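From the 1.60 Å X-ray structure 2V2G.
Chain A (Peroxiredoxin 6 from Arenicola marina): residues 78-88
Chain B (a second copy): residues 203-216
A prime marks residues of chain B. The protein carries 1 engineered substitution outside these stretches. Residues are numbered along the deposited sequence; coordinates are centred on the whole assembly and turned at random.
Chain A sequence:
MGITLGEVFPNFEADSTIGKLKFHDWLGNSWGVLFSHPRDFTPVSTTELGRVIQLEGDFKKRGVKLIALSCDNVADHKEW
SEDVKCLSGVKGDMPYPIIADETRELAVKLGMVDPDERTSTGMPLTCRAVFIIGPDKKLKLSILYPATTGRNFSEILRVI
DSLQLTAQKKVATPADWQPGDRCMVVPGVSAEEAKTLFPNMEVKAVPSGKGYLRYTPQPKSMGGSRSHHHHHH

Chain A 78-88: KEWSEDVKCLS
Chain B (203-216) VKAVPSGKGYLRYT

Residues 78-88 of chain A are helical throughout (phi -55 to -69°, psi -30 to -53°), with i to i+4 bonds such as Leu87 N to Asp83 O (3.1 Å). Chain B supplies mostly loop: Val206′ to Gly209′ form a type I turn, closed by Gly209′ N to Val206′ O at 2.9 Å, with Pro207′ at -53/-31°, Ser208′ at -69/-15° and Gly209′ at positive phi (72/8°); residues 214-216 are strand. The CA atoms approach most closely at Asp83 and Val206′, 5.5 Å apart.

Asp83 (chi1 -69°, chi2 -3°) anchors the contact as a triple acceptor. Its OD1 receives Ser208′ N (2.8 Å, 147°), while OD2 receives both Ser208′ OG and Tyr212′ OH, each at 2.7 Å. Ser208′ and Tyr212′ are both p rotamers; OD2 lies near the plane of the tyrosine ring, at its edge. Pro207′ N, 3.3 Å from Asp83 OD1, has no hydrogen to share.

Apolar packing continues along the helix. Cys86 CB (chi1 t) lies 3.8 Å from Pro207′ CD, and Leu87 CG, with chi1 between wells at -136°, lies 3.7 Å from Leu213′ CD2. At the other end, water 2 bridges extended Glu79 OE1 (2.7 Å) and Lys210′ NZ (3.0 Å), and water 1 joins Glu79 OE2 (2.9 Å) to Ser208′ O (2.7 Å).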

ATOM      1  N   LYS A  78     -26.516  -1.804   5.958  1.00 24.40           N
ATOM      2  CA  LYS A  78     -27.078  -1.942   7.305  1.00 25.89           C
ATOM      3  C   LYS A  78     -27.266  -3.406   7.698  1.00 24.92           C
ATOM      4  O   LYS A  78     -26.880  -3.805   8.797  1.00 26.23           O
ATOM      5  CB  LYS A  78     -28.352  -1.103   7.467  1.00 26.55           C
ATOM      6  CG  LYS A  78     -28.007   0.382   7.750  1.00 29.57           C
ATOM      7  CD  LYS A  78     -29.228   1.288   7.986  1.00 29.81           C
ATOM      8  CE  LYS A  78     -28.908   2.785   7.713  1.00 31.35           C
ATOM      9  NZ  LYS A  78     -30.193   3.549   7.755  1.00 34.40           N
ATOM     10  N   GLU A  79     -27.791  -4.217   6.785  1.00 25.26           N
ATOM     11  CA  GLU A  79     -28.006  -5.629   7.064  1.00 24.83           C
ATOM     12  C   GLU A  79     -26.680  -6.368   7.217  1.00 23.95           C
ATOM     13  O   GLU A  79     -26.456  -7.112   8.165  1.00 25.05           O
ATOM     14  CB  GLU A  79     -28.785  -6.294   5.952  1.00 24.10           C
ATOM     15  CG  GLU A  79     -29.140  -7.742   6.284  1.00 26.29           C
ATOM     16  CD  GLU A  79     -29.883  -8.476   5.173  1.00 27.99           C
ATOM     17  OE1 GLU A  79     -30.084  -7.901   4.083  1.00 31.84           O
ATOM     18  OE2 GLU A  79     -30.242  -9.657   5.402  1.00 34.96           O
ATOM     19  N   TRP A  80     -25.797  -6.154   6.267  1.00 23.51           N
ATOM     20  CA  TRP A  80     -24.500  -6.808   6.335  1.00 23.39           C
ATOM     21  C   TRP A  80     -23.672  -6.390   7.548  1.00 23.04           C
ATOM     22  O   TRP A  80     -22.870  -7.173   8.040  1.00 23.58           O
ATOM     23  CB  TRP A  80     -23.743  -6.550   5.041  1.00 23.35           C
ATOM     24  CG  TRP A  80     -22.380  -7.160   5.002  1.00 23.43           C
ATOM     25  CD1 TRP A  80     -22.044  -8.471   5.203  1.00 23.04           C
ATOM     26  CD2 TRP A  80     -21.170  -6.470   4.742  1.00 23.73           C
ATOM     27  NE1 TRP A  80     -20.695  -8.633   5.036  1.00 23.24           N
ATOM     28  CE2 TRP A  80     -20.128  -7.420   4.765  1.00 22.53           C
ATOM     29  CE3 TRP A  80     -20.857  -5.134   4.472  1.00 24.15           C
ATOM     30  CZ2 TRP A  80     -18.789  -7.075   4.529  1.00 24.08           C
ATOM     31  CZ3 TRP A  80     -19.509  -4.791   4.238  1.00 25.10           C
ATOM     32  CH2 TRP A  80     -18.499  -5.760   4.293  1.00 23.25           C
ATOM     33  N   SER A  81     -23.841  -5.164   8.020  1.00 22.84           N
ATOM     34  CA  SER A  81     -23.104  -4.697   9.162  1.00 23.99           C
ATOM     35  C   SER A  81     -23.323  -5.632  10.401  1.00 22.82           C
ATOM     36  O   SER A  81     -22.428  -5.796  11.207  1.00 23.29           O
ATOM     37  CB  SER A  81     -23.445  -3.245   9.510  1.00 23.84           C
ATOM     38  OG  SER A  81     -22.930  -2.315   8.585  1.00 28.23           O
ATOM     39  N   GLU A  82     -24.503  -6.266  10.509  1.00 23.37           N
ATOM     40  CA  GLU A  82     -24.755  -7.230  11.599  1.00 24.26           C
ATOM     41  C   GLU A  82     -23.850  -8.465  11.488  1.00 24.35           C
ATOM     42  O   GLU A  82     -23.427  -9.027  12.509  1.00 25.52           O
ATOM     43  CB  GLU A  82     -26.221  -7.649  11.609  1.00 24.09           C
ATOM     44  CG  GLU A  82     -27.200  -6.518  11.964  1.00 26.69           C
ATOM     45  CD  GLU A  82     -26.768  -5.696  13.211  1.00 31.67           C
ATOM     46  OE1 GLU A  82     -26.589  -6.298  14.285  1.00 32.18           O
ATOM     47  OE2 GLU A  82     -26.602  -4.457  13.129  1.00 34.72           O
ATOM     48  N   ASP A  83     -23.560  -8.890  10.266  1.00 23.56           N
ATOM     49  CA  ASP A  83     -22.629  -9.985  10.016  1.00 24.98           C
ATOM     50  C   ASP A  83     -21.204  -9.540  10.375  1.00 25.03           C
ATOM     51  O   ASP A  83     -20.436 -10.299  10.984  1.00 25.01           O
ATOM     52  CB  ASP A  83     -22.670 -10.437   8.550  1.00 24.75           C
ATOM     53  CG  ASP A  83     -23.971 -11.152   8.138  1.00 25.35           C
ATOM     54  OD1 ASP A  83     -24.906 -11.403   8.964  1.00 25.20           O
ATOM     55  OD2 ASP A  83     -24.032 -11.452   6.922  1.00 27.81           O
ATOM     56  N   VAL A  84     -20.852  -8.302  10.005  1.00 24.62           N
ATOM     57  CA  VAL A  84     -19.531  -7.748  10.334  1.00 24.40           C
ATOM     58  C   VAL A  84     -19.298  -7.697  11.859  1.00 24.91           C
ATOM     59  O   VAL A  84     -18.256  -8.094  12.362  1.00 24.80           O
ATOM     60  CB  VAL A  84     -19.330  -6.337   9.714  1.00 24.14           C
ATOM     61  CG1 VAL A  84     -18.016  -5.739  10.145  1.00 25.92           C
ATOM     62  CG2 VAL A  84     -19.353  -6.409   8.194  1.00 23.39           C
ATOM     63  N   LYS A  85     -20.278  -7.179  12.590  1.00 24.87           N
ATOM     64  CA  LYS A  85     -20.176  -7.134  14.053  1.00 25.73           C
ATOM     65  C   LYS A  85     -19.942  -8.534  14.601  1.00 26.57           C
ATOM     66  O   LYS A  85     -19.093  -8.735  15.449  1.00 26.18           O
ATOM     67  CB  LYS A  85     -21.473  -6.571  14.653  1.00 26.35           C
ATOM     68  CG  LYS A  85     -21.731  -5.131  14.361  1.00 26.50           C
ATOM     69  CD  LYS A  85     -23.083  -4.727  14.829  1.00 26.97           C
ATOM     70  CE  LYS A  85     -23.341  -3.316  14.476  1.00 29.33           C
ATOM     71  NZ  LYS A  85     -24.693  -2.905  14.887  1.00 29.74           N
ATOM     72  N   CYS A  86     -20.701  -9.504  14.102  1.00 27.61           N
ATOM     73  CA  CYS A  86     -20.587 -10.875  14.576  1.00 28.04           C
ATOM     74  C   CYS A  86     -19.144 -11.402  14.468  1.00 27.69           C
ATOM     75  O   CYS A  86     -18.564 -11.899  15.432  1.00 26.72           O
ATOM     76  CB  CYS A  86     -21.522 -11.737  13.738  1.00 28.68           C
ATOM     77  SG  CYS A  86     -21.546 -13.451  14.213  1.00 34.83           S
ATOM     78  N   LEU A  87     -18.596 -11.288  13.274  1.00 26.87           N
ATOM     79  CA  LEU A  87     -17.297 -11.783  12.971  1.00 28.25           C
ATOM     80  C   LEU A  87     -16.232 -11.017  13.776  1.00 27.41           C
ATOM     81  O   LEU A  87     -15.182 -11.560  14.124  1.00 28.93           O
ATOM     82  CB  LEU A  87     -17.061 -11.672  11.460  1.00 29.91           C
ATOM     83  CG  LEU A  87     -16.416 -12.814  10.643  1.00 34.70           C
ATOM     84  CD1 LEU A  87     -15.350 -12.262   9.788  1.00 36.39           C
ATOM     85  CD2 LEU A  87     -15.874 -13.983  11.484  1.00 32.71           C
ATOM     86  N   SER A  88     -16.478  -9.744  14.057  1.00 26.03           N
ATOM     87  CA  SER A  88     -15.540  -8.934  14.823  1.00 24.77           C
ATOM     88  C   SER A  88     -15.418  -9.429  16.259  1.00 23.27           C
ATOM     89  O   SER A  88     -14.357  -9.253  16.866  1.00 23.19           O
ATOM     90  CB  SER A  88     -15.923  -7.451  14.876  1.00 23.91           C
ATOM     91  OG  SER A  88     -16.949  -7.213  15.826  1.00 23.28           O
TER
ATOM     92  N   VAL B 203     -18.504 -23.709   6.732  1.00 27.45           N
ATOM     93  CA  VAL B 203     -19.430 -22.570   6.551  1.00 27.33           C
ATOM     94  C   VAL B 203     -19.806 -22.047   7.939  1.00 27.48           C
ATOM     95  O   VAL B 203     -20.357 -22.792   8.774  1.00 26.31           O
ATOM     96  CB  VAL B 203     -20.693 -22.990   5.773  1.00 28.02           C
ATOM     97  CG1 VAL B 203     -21.652 -21.809   5.606  1.00 27.31           C
ATOM     98  CG2 VAL B 203     -20.295 -23.577   4.418  1.00 27.02           C
ATOM     99  N   LYS B 204     -19.453 -20.800   8.219  1.00 27.91           N
ATOM    100  CA  LYS B 204     -19.808 -20.171   9.475  1.00 28.86           C
ATOM    101  C   LYS B 204     -21.166 -19.476   9.367  1.00 28.90           C
ATOM    102  O   LYS B 204     -21.378 -18.649   8.463  1.00 28.70           O
ATOM    103  CB  LYS B 204     -18.725 -19.170   9.904  1.00 30.34           C
ATOM    104  CG  LYS B 204     -19.087 -18.383  11.181  1.00 31.29           C
ATOM    105  CD  LYS B 204     -17.919 -17.511  11.661  1.00 33.55           C
ATOM    106  CE  LYS B 204     -18.162 -16.845  13.036  1.00 36.00           C
ATOM    107  NZ  LYS B 204     -19.144 -15.700  12.940  1.00 39.10           N
ATOM    108  N   ALA B 205     -22.053 -19.786  10.308  1.00 27.71           N
ATOM    109  CA  ALA B 205     -23.374 -19.126  10.445  1.00 27.65           C
ATOM    110  C   ALA B 205     -23.188 -17.647  10.793  1.00 27.68           C
ATOM    111  O   ALA B 205     -22.359 -17.308  11.629  1.00 28.10           O
ATOM    112  CB  ALA B 205     -24.209 -19.807  11.526  1.00 26.98           C
ATOM    113  N   VAL B 206     -23.907 -16.778  10.081  1.00 27.26           N
ATOM    114  CA  VAL B 206     -23.956 -15.348  10.365  1.00 26.61           C
ATOM    115  C   VAL B 206     -25.399 -14.858  10.502  1.00 25.93           C
ATOM    116  O   VAL B 206     -26.338 -15.549  10.060  1.00 25.48           O
ATOM    117  CB  VAL B 206     -23.193 -14.543   9.255  1.00 25.86           C
ATOM    118  CG1 VAL B 206     -21.701 -14.843   9.309  1.00 24.65           C
ATOM    119  CG2 VAL B 206     -23.751 -14.866   7.867  1.00 26.78           C
ATOM    120  N   PRO B 207     -25.620 -13.717  11.195  1.00 25.98           N
ATOM    121  CA  PRO B 207     -27.012 -13.251  11.426  1.00 26.73           C
ATOM    122  C   PRO B 207     -27.903 -13.122  10.171  1.00 26.27           C
ATOM    123  O   PRO B 207     -29.120 -13.334  10.262  1.00 26.30           O
ATOM    124  CB  PRO B 207     -26.839 -11.887  12.121  1.00 26.79           C
ATOM    125  CG  PRO B 207     -25.445 -11.834  12.583  1.00 27.78           C
ATOM    126  CD  PRO B 207     -24.622 -12.876  11.886  1.00 25.20           C
ATOM    127  N   SER B 208     -27.304 -12.794   9.016  1.00 25.31           N
ATOM    128  CA  SER B 208     -28.066 -12.655   7.769  1.00 26.10           C
ATOM    129  C   SER B 208     -28.617 -13.967   7.245  1.00 26.21           C
ATOM    130  O   SER B 208     -29.489 -13.952   6.388  1.00 27.74           O
ATOM    131  CB  SER B 208     -27.255 -12.005   6.663  1.00 25.25           C
ATOM    132  OG  SER B 208     -26.194 -12.837   6.208  1.00 25.41           O
ATOM    133  N   GLY B 209     -28.109 -15.083   7.764  1.00 26.25           N
ATOM    134  CA  GLY B 209     -28.451 -16.405   7.280  1.00 26.23           C
ATOM    135  C   GLY B 209     -27.869 -16.781   5.925  1.00 25.76           C
ATOM    136  O   GLY B 209     -28.265 -17.807   5.354  1.00 26.77           O
ATOM    137  N   LYS B 210     -26.972 -15.968   5.363  1.00 24.90           N
ATOM    138  CA  LYS B 210     -26.486 -16.276   4.022  1.00 25.20           C
ATOM    139  C   LYS B 210     -25.308 -17.249   4.189  1.00 26.34           C
ATOM    140  O   LYS B 210     -24.764 -17.398   5.297  1.00 28.61           O
ATOM    141  CB  LYS B 210     -26.081 -15.008   3.248  1.00 24.37           C
ATOM    142  CG  LYS B 210     -27.202 -14.005   3.122  1.00 24.65           C
ATOM    143  CD  LYS B 210     -26.773 -12.770   2.437  1.00 24.84           C
ATOM    144  CE  LYS B 210     -27.893 -11.749   2.397  1.00 22.74           C
ATOM    145  NZ  LYS B 210     -29.035 -12.119   1.511  1.00 25.66           N
ATOM    146  N   GLY B 211     -24.867 -17.852   3.093  1.00 26.40           N
ATOM    147  CA  GLY B 211     -23.901 -18.947   3.204  1.00 25.61           C
ATOM    148  C   GLY B 211     -22.509 -18.641   2.733  1.00 25.25           C
ATOM    149  O   GLY B 211     -21.745 -19.560   2.473  1.00 24.87           O
ATOM    150  N   TYR B 212     -22.163 -17.355   2.701  1.00 24.31           N
ATOM    151  CA  TYR B 212     -20.921 -16.884   2.073  1.00 24.20           C
ATOM    152  C   TYR B 212     -19.651 -16.928   2.942  1.00 23.87           C
ATOM    153  O   TYR B 212     -18.552 -16.812   2.404  1.00 23.92           O
ATOM    154  CB  TYR B 212     -21.106 -15.434   1.567  1.00 23.38           C
ATOM    155  CG  TYR B 212     -21.275 -14.447   2.701  1.00 22.21           C
ATOM    156  CD1 TYR B 212     -20.163 -13.875   3.297  1.00 23.28           C
ATOM    157  CD2 TYR B 212     -22.527 -14.066   3.143  1.00 23.04           C
ATOM    158  CE1 TYR B 212     -20.284 -12.994   4.322  1.00 23.28           C
ATOM    159  CE2 TYR B 212     -22.672 -13.179   4.179  1.00 22.34           C
ATOM    160  CZ  TYR B 212     -21.516 -12.621   4.750  1.00 21.93           C
ATOM    161  OH  TYR B 212     -21.618 -11.726   5.775  1.00 23.29           O
ATOM    162  N   LEU B 213     -19.788 -17.094   4.257  1.00 24.38           N
ATOM    163  CA  LEU B 213     -18.585 -17.008   5.110  1.00 24.54           C
ATOM    164  C   LEU B 213     -17.975 -18.417   5.176  1.00 24.82           C
ATOM    165  O   LEU B 213     -18.244 -19.179   6.090  1.00 24.44           O
ATOM    166  CB  LEU B 213     -18.927 -16.419   6.478  1.00 24.58           C
ATOM    167  CG  LEU B 213     -17.753 -15.858   7.306  1.00 25.47           C
ATOM    168  CD1 LEU B 213     -17.169 -14.610   6.628  1.00 30.08           C
ATOM    169  CD2 LEU B 213     -18.137 -15.495   8.706  1.00 28.53           C
ATOM    170  N   ARG B 214     -17.154 -18.739   4.162  1.00 23.94           N
ATOM    171  CA  ARG B 214     -16.695 -20.109   3.964  1.00 24.14           C
ATOM    172  C   ARG B 214     -15.172 -20.146   3.984  1.00 23.81           C
ATOM    173  O   ARG B 214     -14.499 -19.460   3.182  1.00 25.24           O
ATOM    174  CB  ARG B 214     -17.211 -20.619   2.625  1.00 23.34           C
ATOM    175  CG  ARG B 214     -18.759 -20.669   2.499  1.00 25.13           C
ATOM    176  CD  ARG B 214     -19.243 -21.274   1.201  1.00 23.28           C
ATOM    177  NE  ARG B 214     -18.817 -20.538   0.025  1.00 24.95           N
ATOM    178  CZ  ARG B 214     -18.996 -20.968  -1.216  1.00 24.33           C
ATOM    179  NH1 ARG B 214     -19.595 -22.130  -1.436  1.00 22.92           N
ATOM    180  NH2 ARG B 214     -18.569 -20.250  -2.230  1.00 24.42           N
ATOM    181  N   TYR B 215     -14.657 -20.844   4.994  1.00 24.68           N
ATOM    182  CA  TYR B 215     -13.221 -21.030   5.262  1.00 25.46           C
ATOM    183  C   TYR B 215     -12.724 -22.338   4.710  1.00 25.82           C
ATOM    184  O   TYR B 215     -13.483 -23.324   4.673  1.00 26.41           O
ATOM    185  CB  TYR B 215     -13.002 -21.096   6.773  1.00 27.17           C
ATOM    186  CG  TYR B 215     -13.325 -19.848   7.531  1.00 27.66           C
ATOM    187  CD1 TYR B 215     -12.368 -18.843   7.705  1.00 29.11           C
ATOM    188  CD2 TYR B 215     -14.541 -19.687   8.126  1.00 32.08           C
ATOM    189  CE1 TYR B 215     -12.652 -17.694   8.445  1.00 29.90           C
ATOM    190  CE2 TYR B 215     -14.838 -18.551   8.855  1.00 32.98           C
ATOM    191  CZ  TYR B 215     -13.884 -17.568   9.023  1.00 30.24           C
ATOM    192  OH  TYR B 215     -14.241 -16.451   9.773  1.00 32.03           O
ATOM    193  N   THR B 216     -11.461 -22.374   4.331  1.00 25.81           N
ATOM    194  CA  THR B 216     -10.847 -23.620   3.938  1.00 25.98           C
ATOM    195  C   THR B 216      -9.362 -23.566   4.282  1.00 26.27           C
ATOM    196  O   THR B 216      -8.766 -22.505   4.202  1.00 25.72           O
ATOM    197  CB  THR B 216     -11.069 -23.912   2.408  1.00 26.02           C
ATOM    198  OG1 THR B 216     -10.676 -25.274   2.109  1.00 28.03           O
ATOM    199  CG2 THR B 216     -10.354 -22.884   1.483  1.00 26.24           C
TER
HETATM  200  O   HOH W   1     -30.542 -12.388   4.509  1.00 42.61           O
HETATM  201  O   HOH W   2     -30.299  -9.394   1.841  1.00 48.32           O